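Local coordinates for putative hemoglobin-like oxygen-binding protein (Pseudoalteromonas haloplanktis, PDB 4UUR) that binds heme and, through its iron, probably oxygen, as a cold-adapted truncated hemoglobin of group II, at residues G33-A38 against V68-L73; T23-L28 against G78-F83; T116-V121 against G129-F134. One frame throughout, in Å; residues are numbered along the deposited sequence.

Contact 1: G33-A38 against V68-L73; sequences GALAIA and VFFEFL. With HEM (protoporphyrin IX containing Fe), chain C.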
loop_
_atom_site.group_PDB
_atom_site.type_symbol
_atom_site.label_atom_id
_atom_site.label_comp_id
_atom_site.label_asym_id
_atom_site.label_seq_id
_atom_site.Cartn_x
_atom_site.Cartn_y
_atom_site.Cartn_z
ATOM N N GLY A 33 -8.777 5.528 9.233
ATOM C CA GLY A 33 -8.738 4.231 8.584
ATOM C C GLY A 33 -7.606 4.120 7.581
ATOM O O GLY A 33 -6.901 3.124 7.548
ATOM N N ALA A 34 -7.448 5.129 6.724
ATOM C CA ALA A 34 -6.333 5.151 5.767
ATOM C C ALA A 34 -4.982 5.204 6.478
ATOM O O ALA A 34 -4.084 4.444 6.153
ATOM C CB ALA A 34 -6.471 6.332 4.852
ATOM N N LEU A 35 -4.852 6.101 7.454
ATOM C CA LEU A 35 -3.654 6.162 8.301
ATOM C C LEU A 35 -3.317 4.817 8.925
ATOM O O LEU A 35 -2.179 4.402 8.844
ATOM C CB LEU A 35 -3.771 7.147 9.445
ATOM C CG LEU A 35 -2.948 8.439 9.426
ATOM C CD1 LEU A 35 -2.773 8.930 10.875
ATOM C CD2 LEU A 35 -1.597 8.313 8.723
ATOM N N ALA A 36 -4.299 4.159 9.538
ATOM C CA ALA A 36 -4.060 2.869 10.195
ATOM C C ALA A 36 -3.602 1.793 9.242
ATOM O O ALA A 36 -2.799 0.984 9.620
ATOM C CB ALA A 36 -5.291 2.384 10.962
ATOM N N ILE A 37 -4.120 1.761 8.024
ATOM C CA ILE A 37 -3.648 0.806 7.012
ATOM C C ILE A 37 -2.177 1.045 6.573
ATOM O O ILE A 37 -1.346 0.102 6.455
ATOM C CB ILE A 37 -4.585 0.808 5.795
ATOM C CG1 ILE A 37 -5.914 0.182 6.216
ATOM C CG2 ILE A 37 -3.977 0.066 4.592
ATOM C CD1 ILE A 37 -6.981 0.183 5.141
ATOM N N ALA A 38 -1.868 2.302 6.320
ATOM C CA ALA A 38 -0.555 2.688 5.872
ATOM C C ALA A 38 0.463 2.327 6.947
ATOM O O ALA A 38 1.524 1.751 6.672
ATOM C CB ALA A 38 -0.540 4.193 5.595
ATOM N N VAL A 68 3.483 9.625 2.836
ATOM C CA VAL A 68 3.169 9.622 1.400
ATOM C C VAL A 68 2.204 8.517 1.037
ATOM O O VAL A 68 1.232 8.760 0.344
ATOM C CB VAL A 68 4.440 9.508 0.543
ATOM C CG1 VAL A 68 4.106 9.249 -0.919
ATOM C CG2 VAL A 68 5.231 10.800 0.647
ATOM N N PHE A 69 2.466 7.285 1.486
ATOM C CA PHE A 69 1.566 6.164 1.179
ATOM C C PHE A 69 0.168 6.466 1.704
ATOM O O PHE A 69 -0.797 6.159 1.037
ATOM C CB PHE A 69 2.069 4.867 1.803
ATOM C CG PHE A 69 1.320 3.638 1.362
ATOM C CD1 PHE A 69 1.174 3.330 0.030
ATOM C CD2 PHE A 69 0.830 2.759 2.273
ATOM C CE1 PHE A 69 0.486 2.203 -0.391
ATOM C CE2 PHE A 69 0.212 1.599 1.895
ATOM C CZ PHE A 69 0.025 1.318 0.555
ATOM N N PHE A 70 0.060 7.045 2.893
ATOM C CA PHE A 70 -1.246 7.460 3.433
ATOM C C PHE A 70 -1.961 8.433 2.485
ATOM O O PHE A 70 -3.125 8.201 2.094
ATOM C CB PHE A 70 -1.083 8.122 4.798
ATOM C CG PHE A 70 -2.205 9.048 5.165
ATOM C CD1 PHE A 70 -3.483 8.554 5.421
ATOM C CD2 PHE A 70 -1.983 10.419 5.288
ATOM C CE1 PHE A 70 -4.522 9.411 5.769
ATOM C CE2 PHE A 70 -3.015 11.286 5.629
ATOM C CZ PHE A 70 -4.289 10.782 5.858
ATOM N N GLU A 71 -1.248 9.508 2.121
ATOM C CA GLU A 71 -1.730 10.484 1.159
ATOM C C GLU A 71 -2.241 9.784 -0.053
ATOM O O GLU A 71 -3.291 10.143 -0.566
ATOM C CB GLU A 71 -0.619 11.466 0.756
ATOM C CG GLU A 71 -0.387 12.576 1.762
ATOM C CD GLU A 71 1.033 13.141 1.745
ATOM O OE1 GLU A 71 1.782 13.103 0.728
ATOM O OE2 GLU A 71 1.426 13.623 2.804
ATOM N N PHE A 72 -1.531 8.752 -0.508
ATOM C CA PHE A 72 -2.006 8.021 -1.699
ATOM C C PHE A 72 -3.293 7.293 -1.438
ATOM O O PHE A 72 -4.238 7.394 -2.238
ATOM C CB PHE A 72 -0.976 7.055 -2.240
ATOM C CG PHE A 72 -1.519 6.107 -3.255
ATOM C CD1 PHE A 72 -1.704 6.506 -4.579
ATOM C CD2 PHE A 72 -1.832 4.787 -2.891
ATOM C CE1 PHE A 72 -2.198 5.601 -5.519
ATOM C CE2 PHE A 72 -2.307 3.889 -3.809
ATOM C CZ PHE A 72 -2.492 4.291 -5.129
ATOM N N LEU A 73 -3.330 6.590 -0.309
ATOM C CA LEU A 73 -4.520 5.816 0.099
ATOM C C LEU A 73 -5.753 6.700 0.290
ATOM O O LEU A 73 -6.824 6.312 -0.101
ATOM C CB LEU A 73 -4.267 4.996 1.375
ATOM C CG LEU A 73 -3.372 3.793 1.180
ATOM C CD1 LEU A 73 -3.209 3.044 2.500
ATOM C CD2 LEU A 73 -3.911 2.903 0.088
HETATM C CHA HEM C . 7.171 3.999 -3.247
HETATM C CHB HEM C . 8.494 -0.682 -3.470
HETATM C CHC HEM C . 3.989 -1.735 -4.947
HETATM C CHD HEM C . 2.601 2.674 -3.748
HETATM C C1A HEM C . 7.920 2.836 -3.209
HETATM C C2A HEM C . 9.272 2.769 -2.870
HETATM C C3A HEM C . 9.629 1.454 -2.912
HETATM C C4A HEM C . 8.507 0.685 -3.299
HETATM C CMA HEM C . 11.012 0.886 -2.614
HETATM C CAA HEM C . 10.203 3.913 -2.521
HETATM C CBA HEM C . 9.702 4.753 -1.347
HETATM C CGA HEM C . 10.784 5.367 -0.483
HETATM O O1A HEM C . 11.576 4.729 0.243
HETATM O O2A HEM C . 10.838 6.608 -0.464
HETATM C C1B HEM C . 7.365 -1.371 -3.941
HETATM C C2B HEM C . 7.368 -2.732 -4.372
HETATM C C3B HEM C . 6.099 -3.028 -4.801
HETATM C C4B HEM C . 5.351 -1.780 -4.665
HETATM C CMB HEM C . 8.581 -3.640 -4.273
HETATM C CAB HEM C . 5.383 -4.206 -5.384
HETATM C CBB HEM C . 6.015 -5.262 -5.779
HETATM C C1C HEM C . 3.159 -0.657 -4.666
HETATM C C2C HEM C . 1.757 -0.632 -4.744
HETATM C C3C HEM C . 1.381 0.649 -4.422
HETATM C C4C HEM C . 2.558 1.367 -4.107
HETATM C CMC HEM C . 0.888 -1.807 -5.170
HETATM C CAC HEM C . 0.036 1.256 -4.300
HETATM C CBC HEM C . -1.077 0.533 -4.345
HETATM C C1D HEM C . 3.771 3.347 -3.577
HETATM C C2D HEM C . 3.768 4.794 -3.384
HETATM C C3D HEM C . 5.026 5.151 -3.245
HETATM C C4D HEM C . 5.803 3.927 -3.368
HETATM C CMD HEM C . 2.607 5.751 -3.357
HETATM C CAD HEM C . 5.549 6.566 -3.076
HETATM C CBD HEM C . 5.945 7.017 -4.485
HETATM C CGD HEM C . 6.420 8.471 -4.577
HETATM O O1D HEM C . 6.624 9.168 -3.571
HETATM O O2D HEM C . 6.631 9.023 -5.676
HETATM N NA HEM C . 7.455 1.535 -3.427
HETATM N NB HEM C . 6.156 -0.883 -4.136
HETATM N NC HEM C . 3.604 0.537 -4.253
HETATM N ND HEM C . 4.989 2.858 -3.510
HETATM FE FE HEM C . 5.544 1.087 -3.818
HETATM O O HOH W 1 5.259 0.699 -1.679
#

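Contact 2: T23-L28 against G78-F83; sequences TPYEIL and GGPDLF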
loop_
_atom_site.group_PDB
_atom_site.type_symbol
_atom_site.label_atom_id
_atom_site.label_comp_id
_atom_site.label_asym_id
_atom_site.label_seq_id
_atom_site.Cartn_x
_atom_site.Cartn_y
_atom_site.Cartn_z
ATOM N N THR A 23 -18.098 4.770 -0.345
ATOM C CA THR A 23 -16.716 4.494 -0.778
ATOM C C THR A 23 -15.931 3.692 0.261
ATOM O O THR A 23 -16.269 3.713 1.458
ATOM C CB THR A 23 -15.945 5.798 -1.029
ATOM O OG1 THR A 23 -15.837 6.556 0.182
ATOM C CG2 THR A 23 -16.661 6.645 -2.086
ATOM N N PRO A 24 -14.873 2.982 -0.186
ATOM C CA PRO A 24 -13.955 2.313 0.727
ATOM C C PRO A 24 -13.460 3.248 1.824
ATOM O O PRO A 24 -13.430 2.879 2.997
ATOM C CB PRO A 24 -12.822 1.874 -0.201
ATOM C CG PRO A 24 -13.532 1.542 -1.458
ATOM C CD PRO A 24 -14.550 2.656 -1.587
ATOM N N TYR A 25 -13.116 4.469 1.454
ATOM C CA TYR A 25 -12.718 5.474 2.424
ATOM C C TYR A 25 -13.773 5.635 3.482
ATOM O O TYR A 25 -13.456 5.696 4.676
ATOM C CB TYR A 25 -12.504 6.788 1.719
ATOM C CG TYR A 25 -11.969 7.903 2.570
ATOM C CD1 TYR A 25 -10.614 7.964 2.862
ATOM C CD2 TYR A 25 -12.795 8.926 3.022
ATOM C CE1 TYR A 25 -10.088 8.989 3.611
ATOM C CE2 TYR A 25 -12.281 9.965 3.779
ATOM C CZ TYR A 25 -10.929 9.990 4.065
ATOM O OH TYR A 25 -10.384 10.983 4.830
ATOM N N GLU A 26 -15.035 5.708 3.061
ATOM C CA GLU A 26 -16.122 5.962 4.027
ATOM C C GLU A 26 -16.318 4.758 4.956
ATOM O O GLU A 26 -16.351 4.923 6.159
ATOM C CB GLU A 26 -17.443 6.327 3.322
ATOM C CG GLU A 26 -17.463 7.718 2.669
ATOM C CD GLU A 26 -18.661 7.930 1.706
ATOM O OE1 GLU A 26 -18.886 7.120 0.750
ATOM O OE2 GLU A 26 -19.388 8.940 1.912
ATOM N N ILE A 27 -16.402 3.573 4.366
ATOM C CA ILE A 27 -16.587 2.334 5.065
ATOM C C ILE A 27 -15.489 2.092 6.113
ATOM O O ILE A 27 -15.778 1.686 7.220
ATOM C CB ILE A 27 -16.624 1.163 4.055
ATOM C CG1 ILE A 27 -17.855 1.291 3.157
ATOM C CG2 ILE A 27 -16.631 -0.196 4.769
ATOM C CD1 ILE A 27 -17.864 0.317 2.004
ATOM N N LEU A 28 -14.231 2.374 5.760
ATOM C CA LEU A 28 -13.080 2.227 6.670
ATOM C C LEU A 28 -12.892 3.346 7.703
ATOM O O LEU A 28 -11.900 3.329 8.413
ATOM C CB LEU A 28 -11.795 2.120 5.855
ATOM C CG LEU A 28 -11.799 0.964 4.861
ATOM C CD1 LEU A 28 -10.790 1.265 3.783
ATOM C CD2 LEU A 28 -11.513 -0.371 5.539
ATOM N N GLY A 78 -11.121 7.128 -2.137
ATOM C CA GLY A 78 -12.235 8.032 -2.393
ATOM C C GLY A 78 -12.326 9.121 -1.380
ATOM O O GLY A 78 -13.378 9.629 -1.173
ATOM N N GLY A 79 -11.250 9.429 -0.678
ATOM C CA GLY A 79 -11.207 10.576 0.227
ATOM C C GLY A 79 -10.515 11.697 -0.511
ATOM O O GLY A 79 -10.406 11.648 -1.724
ATOM N N PRO A 80 -10.033 12.711 0.210
ATOM C CA PRO A 80 -9.224 13.710 -0.472
ATOM C C PRO A 80 -8.010 13.122 -1.212
ATOM O O PRO A 80 -7.212 12.418 -0.604
ATOM C CB PRO A 80 -8.758 14.640 0.658
ATOM C CG PRO A 80 -9.334 14.147 1.925
ATOM C CD PRO A 80 -10.288 13.036 1.621
ATOM N N ASP A 81 -7.911 13.389 -2.519
ATOM C CA ASP A 81 -6.668 13.191 -3.275
ATOM C C ASP A 81 -5.652 14.031 -2.599
ATOM O O ASP A 81 -5.523 15.195 -2.933
ATOM C CB ASP A 81 -6.764 13.711 -4.709
ATOM C CG ASP A 81 -7.249 12.682 -5.665
ATOM O OD1 ASP A 81 -6.608 11.603 -5.793
ATOM O OD2 ASP A 81 -8.276 12.973 -6.305
ATOM N N LEU A 82 -4.963 13.477 -1.615
ATOM C CA LEU A 82 -3.929 14.224 -0.941
ATOM C C LEU A 82 -2.629 14.043 -1.713
ATOM O O LEU A 82 -1.776 14.923 -1.702
ATOM C CB LEU A 82 -3.784 13.742 0.493
ATOM C CG LEU A 82 -4.943 14.106 1.395
ATOM C CD1 LEU A 82 -4.877 13.257 2.640
ATOM C CD2 LEU A 82 -4.907 15.578 1.770
ATOM N N PHE A 83 -2.498 12.891 -2.364
ATOM C CA PHE A 83 -1.328 12.553 -3.180
ATOM C C PHE A 83 -1.339 13.407 -4.418
ATOM O O PHE A 83 -0.450 14.237 -4.587
ATOM C CB PHE A 83 -1.320 11.068 -3.588
ATOM C CG PHE A 83 -0.046 10.622 -4.273
ATOM C CD1 PHE A 83 0.112 10.755 -5.640
ATOM C CD2 PHE A 83 1.001 10.065 -3.533
ATOM C CE1 PHE A 83 1.282 10.347 -6.260
ATOM C CE2 PHE A 83 2.176 9.652 -4.149
ATOM C CZ PHE A 83 2.309 9.775 -5.513
#

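Contact 3: T116-V121 against G129-F134; sequences TLDLEV and GLKQSF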
loop_
_atom_site.group_PDB
_atom_site.type_symbol
_atom_site.label_atom_id
_atom_site.label_comp_id
_atom_site.label_asym_id
_atom_site.label_seq_id
_atom_site.Cartn_x
_atom_site.Cartn_y
_atom_site.Cartn_z
ATOM N N THR A 116 -2.347 -6.849 6.629
ATOM C CA THR A 116 -2.855 -5.564 7.044
ATOM C C THR A 116 -4.384 -5.497 6.887
ATOM O O THR A 116 -5.096 -5.030 7.779
ATOM C CB THR A 116 -2.207 -4.441 6.180
ATOM O OG1 THR A 116 -0.803 -4.377 6.482
ATOM C CG2 THR A 116 -2.863 -3.057 6.412
ATOM N N LEU A 117 -4.866 -5.883 5.717
ATOM C CA LEU A 117 -6.290 -5.800 5.404
ATOM C C LEU A 117 -7.148 -6.767 6.236
ATOM O O LEU A 117 -8.245 -6.379 6.667
ATOM C CB LEU A 117 -6.538 -6.022 3.913
ATOM C CG LEU A 117 -5.965 -4.894 3.048
ATOM C CD1 LEU A 117 -6.086 -5.226 1.585
ATOM C CD2 LEU A 117 -6.639 -3.586 3.324
ATOM N N ASP A 118 -6.635 -7.963 6.516
ATOM C CA ASP A 118 -7.267 -8.829 7.522
ATOM C C ASP A 118 -7.448 -8.120 8.869
ATOM O O ASP A 118 -8.498 -8.241 9.514
ATOM C CB ASP A 118 -6.472 -10.146 7.748
ATOM C CG ASP A 118 -6.637 -11.119 6.605
ATOM O OD1 ASP A 118 -7.437 -10.812 5.702
ATOM O OD2 ASP A 118 -5.932 -12.156 6.561
ATOM N N LEU A 119 -6.438 -7.400 9.326
ATOM C CA LEU A 119 -6.604 -6.782 10.636
ATOM C C LEU A 119 -7.406 -5.475 10.580
ATOM O O LEU A 119 -7.999 -5.090 11.567
ATOM C CB LEU A 119 -5.257 -6.556 11.304
ATOM C CG LEU A 119 -4.590 -7.795 11.877
ATOM C CD1 LEU A 119 -3.097 -7.625 11.909
ATOM C CD2 LEU A 119 -5.111 -8.112 13.243
ATOM N N GLU A 120 -7.457 -4.795 9.449
ATOM C CA GLU A 120 -7.983 -3.388 9.459
ATOM C C GLU A 120 -9.360 -3.286 8.888
ATOM O O GLU A 120 -10.057 -2.318 9.137
ATOM C CB GLU A 120 -7.048 -2.396 8.709
ATOM C CG GLU A 120 -5.679 -2.212 9.362
ATOM C CD GLU A 120 -5.750 -1.542 10.750
ATOM O OE1 GLU A 120 -6.615 -0.652 10.960
ATOM O OE2 GLU A 120 -4.936 -1.878 11.645
ATOM N N VAL A 121 -9.748 -4.257 8.074
ATOM C CA VAL A 121 -11.009 -4.166 7.362
ATOM C C VAL A 121 -11.964 -5.238 7.887
ATOM O O VAL A 121 -11.790 -6.444 7.620
ATOM C CB VAL A 121 -10.823 -4.310 5.855
ATOM C CG1 VAL A 121 -12.115 -3.914 5.111
ATOM C CG2 VAL A 121 -9.654 -3.467 5.364
ATOM N N GLY A 129 -12.485 -7.365 -1.854
ATOM C CA GLY A 129 -12.357 -6.366 -2.915
ATOM C C GLY A 129 -11.009 -5.643 -2.890
ATOM O O GLY A 129 -10.325 -5.515 -3.925
ATOM N N LEU A 130 -10.592 -5.197 -1.711
ATOM C CA LEU A 130 -9.315 -4.450 -1.614
ATOM C C LEU A 130 -8.119 -5.338 -1.903
ATOM O O LEU A 130 -7.200 -4.916 -2.597
ATOM C CB LEU A 130 -9.165 -3.756 -0.283
ATOM C CG LEU A 130 -10.215 -2.674 -0.078
ATOM C CD1 LEU A 130 -10.211 -2.169 1.364
ATOM C CD2 LEU A 130 -10.010 -1.521 -1.052
ATOM N N LYS A 131 -8.153 -6.570 -1.438
ATOM C CA LYS A 131 -7.059 -7.491 -1.700
ATOM C C LYS A 131 -6.824 -7.718 -3.190
ATOM O O LYS A 131 -5.683 -7.802 -3.630
ATOM C CB LYS A 131 -7.298 -8.864 -1.047
ATOM C CG LYS A 131 -6.943 -8.959 0.417
ATOM C CD LYS A 131 -7.293 -10.330 0.999
ATOM C CE LYS A 131 -6.895 -10.394 2.459
ATOM N NZ LYS A 131 -7.449 -11.552 3.189
ATOM N N GLN A 132 -7.909 -7.898 -3.940
ATOM C CA GLN A 132 -7.820 -8.188 -5.378
ATOM C C GLN A 132 -7.296 -6.963 -6.073
ATOM O O GLN A 132 -6.372 -7.080 -6.841
ATOM C CB GLN A 132 -9.177 -8.613 -5.973
ATOM C CG GLN A 132 -9.610 -10.015 -5.532
ATOM C CD GLN A 132 -8.568 -11.072 -5.895
ATOM O OE1 GLN A 132 -8.023 -11.045 -6.989
ATOM N NE2 GLN A 132 -8.264 -11.982 -4.966
ATOM N N SER A 133 -7.840 -5.790 -5.751
ATOM C CA SER A 133 -7.433 -4.564 -6.431
ATOM C C SER A 133 -5.959 -4.104 -6.149
ATOM O O SER A 133 -5.227 -3.666 -7.066
ATOM C CB SER A 133 -8.448 -3.471 -6.199
ATOM O OG SER A 133 -8.508 -3.084 -4.852
ATOM N N PHE A 134 -5.512 -4.256 -4.903
ATOM C CA PHE A 134 -4.068 -4.182 -4.583
ATOM C C PHE A 134 -3.272 -5.258 -5.324
ATOM O O PHE A 134 -2.212 -4.974 -5.853
ATOM C CB PHE A 134 -3.772 -4.359 -3.060
ATOM C CG PHE A 134 -4.034 -3.125 -2.224
ATOM C CD1 PHE A 134 -3.252 -1.986 -2.377
ATOM C CD2 PHE A 134 -5.016 -3.119 -1.259
ATOM C CE1 PHE A 134 -3.486 -0.855 -1.614
ATOM C CE2 PHE A 134 -5.263 -1.984 -0.509
ATOM C CZ PHE A 134 -4.497 -0.854 -0.661
#

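Contact 1: G33-A38 against V68-L73
The first torsions place CG of F69 and of F70 (chi1 156°) anti to the backbone N, yet the step from one residue to the next sends the two rings to different places. The F70 ring enters the flank of helix 33-38, whereas F69 lies between that helix and the heme. L35 answers F70 with a chi1 of -110°, well off a staggered position, which swings its end toward the aromatic. Its CD2 sits over one face of F70, 3.9 Å from the ring centroid, in a CH-pi contact offset toward the rim. A34 CB meets the same ring at its edge, 3.8 Å from F70 CE1, so the phenyl is held on two sides by successive residues. The alanines permit close approach: the CA atoms of A38 and F70 are 5.4 Å apart, and the helix axes come within 8.7 Å at 135°. One helix turn after F69, L73 puts CD1 against I37 CG2 at 3.7 Å, the two side chains crossing at about a right angle. L73 CG also lies over the centre of one face of F69, while A38 CA faces that ring's edge, 3.9 Å from F69 CD2. The interface is almost wholly buried and apolar, and its second helix carries the packing on to the porphyrin: F72 CE2 is 3.6 Å from the heme vinyl carbon CAC. F69 lies on the side of the heme where a water binds the iron at 2.2 Å, and F72 meets its edge; H96 is the axial protein ligand. Helices 31-45 and 63-76 thus form one antiparallel pair of the two-over-two globin sandwich, with I37 resting on T116 and E120, and F69 on M113, of helix 103-120.

Contact 2: T23-L28 against G78-F83
One face of the Y25 phenol is occupied by G79, whose CA stands over the centre of the ring, 3.5 Å from the centroid and only 7° off the ring normal. G78 C and P80 CD approach the same ring obliquely on either flank of that CH-pi contact. Y25 CG is anti to the backbone N, which carries the ring out from helix 24-27 and along the turn. CB begins the contact 3.9 Å from G78 C; at the far end the hydroxyl OH lies 3.8 Å from P80 CD, the phenol and the pyrrolidine crossing at about a right angle. With no side chain on G79, the backbone can lie directly on the aromatic face. G78 closes the preceding helix in a Schellman motif, its phi of 102° being easy for glycine. The pair matches the Gly-Gly motif that truncated hemoglobins carry at the corner after helix E. The short helix has its own fastening, a capping box: E26 N donates to T23 OG1 at 3.1 Å, and T23 N returns a nearly straight bond to the anti lone pair of E26 OE1 at 2.7 Å. A backbone hydrogen bond between Y25 and L77, the residue just before G78, ties the two parts together next door, while P80 O receives S74 OG. Between 23-28 and 78-83 themselves, what meets directly is held by dispersion and a weak CH-pi attraction, probably enhanced because the CA-H of G79 is polarised by the amides flanking it.

Contact 3: T116-V121 against G129-F134
Helices 116-120 and 129-134 run nearly antiparallel, at 157°, with their axes 10.7 Å apart at closest, and V121 is the first residue after helix 116-120 to leave helical backbone angles. L117 is the main apolar bridge across that spacing. With CG anti to the carbonyl carbon, L117 extends CD1 into the neighbouring helix, and this single methyl makes the leucine's contacts. It lies 3.7 Å from F134 CD2, reaching the ring obliquely, and 3.9 Å from L130 CB. The same methyl also meets the aliphatic start of K131, at 4.0 Å from CG. K131 shows how a long side chain can serve two environments. Its first torsion resembles that of L117, but beyond CG it is fully extended, so its methylenes run past L117 toward solvent and the ammonium arrives at D118, at the solvent-exposed margin of the pair. There NZ donates to D118 OD1 at 2.6 Å, a short salt bridge that uses the syn lone pair of the carboxylate. OD2 stays farther away, so the grip is through one oxygen. The ammonium of K131 would be expected to favour the ionised aspartate; R127 also touches D118. At the end of helix 116-120, V121 CG2 adds a looser apolar contact, 4.2 Å from L130 CD1. The contact grades from a charged pair outside to an apolar interior ending at F134, which borders the heme. Joined by a short connection, helices 103-120 and 124-141 make the second antiparallel pair of the two-over-two globin sandwich. Helix 31-45 packs on the first through I37 and F41 against T116, and R40 bridges to E120; L73 and W76 of helix 63-76 meet F134 of the second.

Contacts 1 and 3 each join one antiparallel helix pair of the sandwich, their centres about 13 Å apart, and they meet directly: L73 CD2 lies 3.9 Å from F134 CZ, and I37 O is 3.5 Å from T116 CG2. Both reach the heme pocket, contact 1 through V68, F69 and F72, contact 3 through F134. Contact 2 lies at the surface, away from the iron, yet its centre is only about 9 Å from that of contact 1; F83 CB touches F72 CA at 3.7 Å, and F83 itself reaches the heme. L28 completes the circuit, its CD2 standing 3.6 Å from V121 CG2 in contact 3.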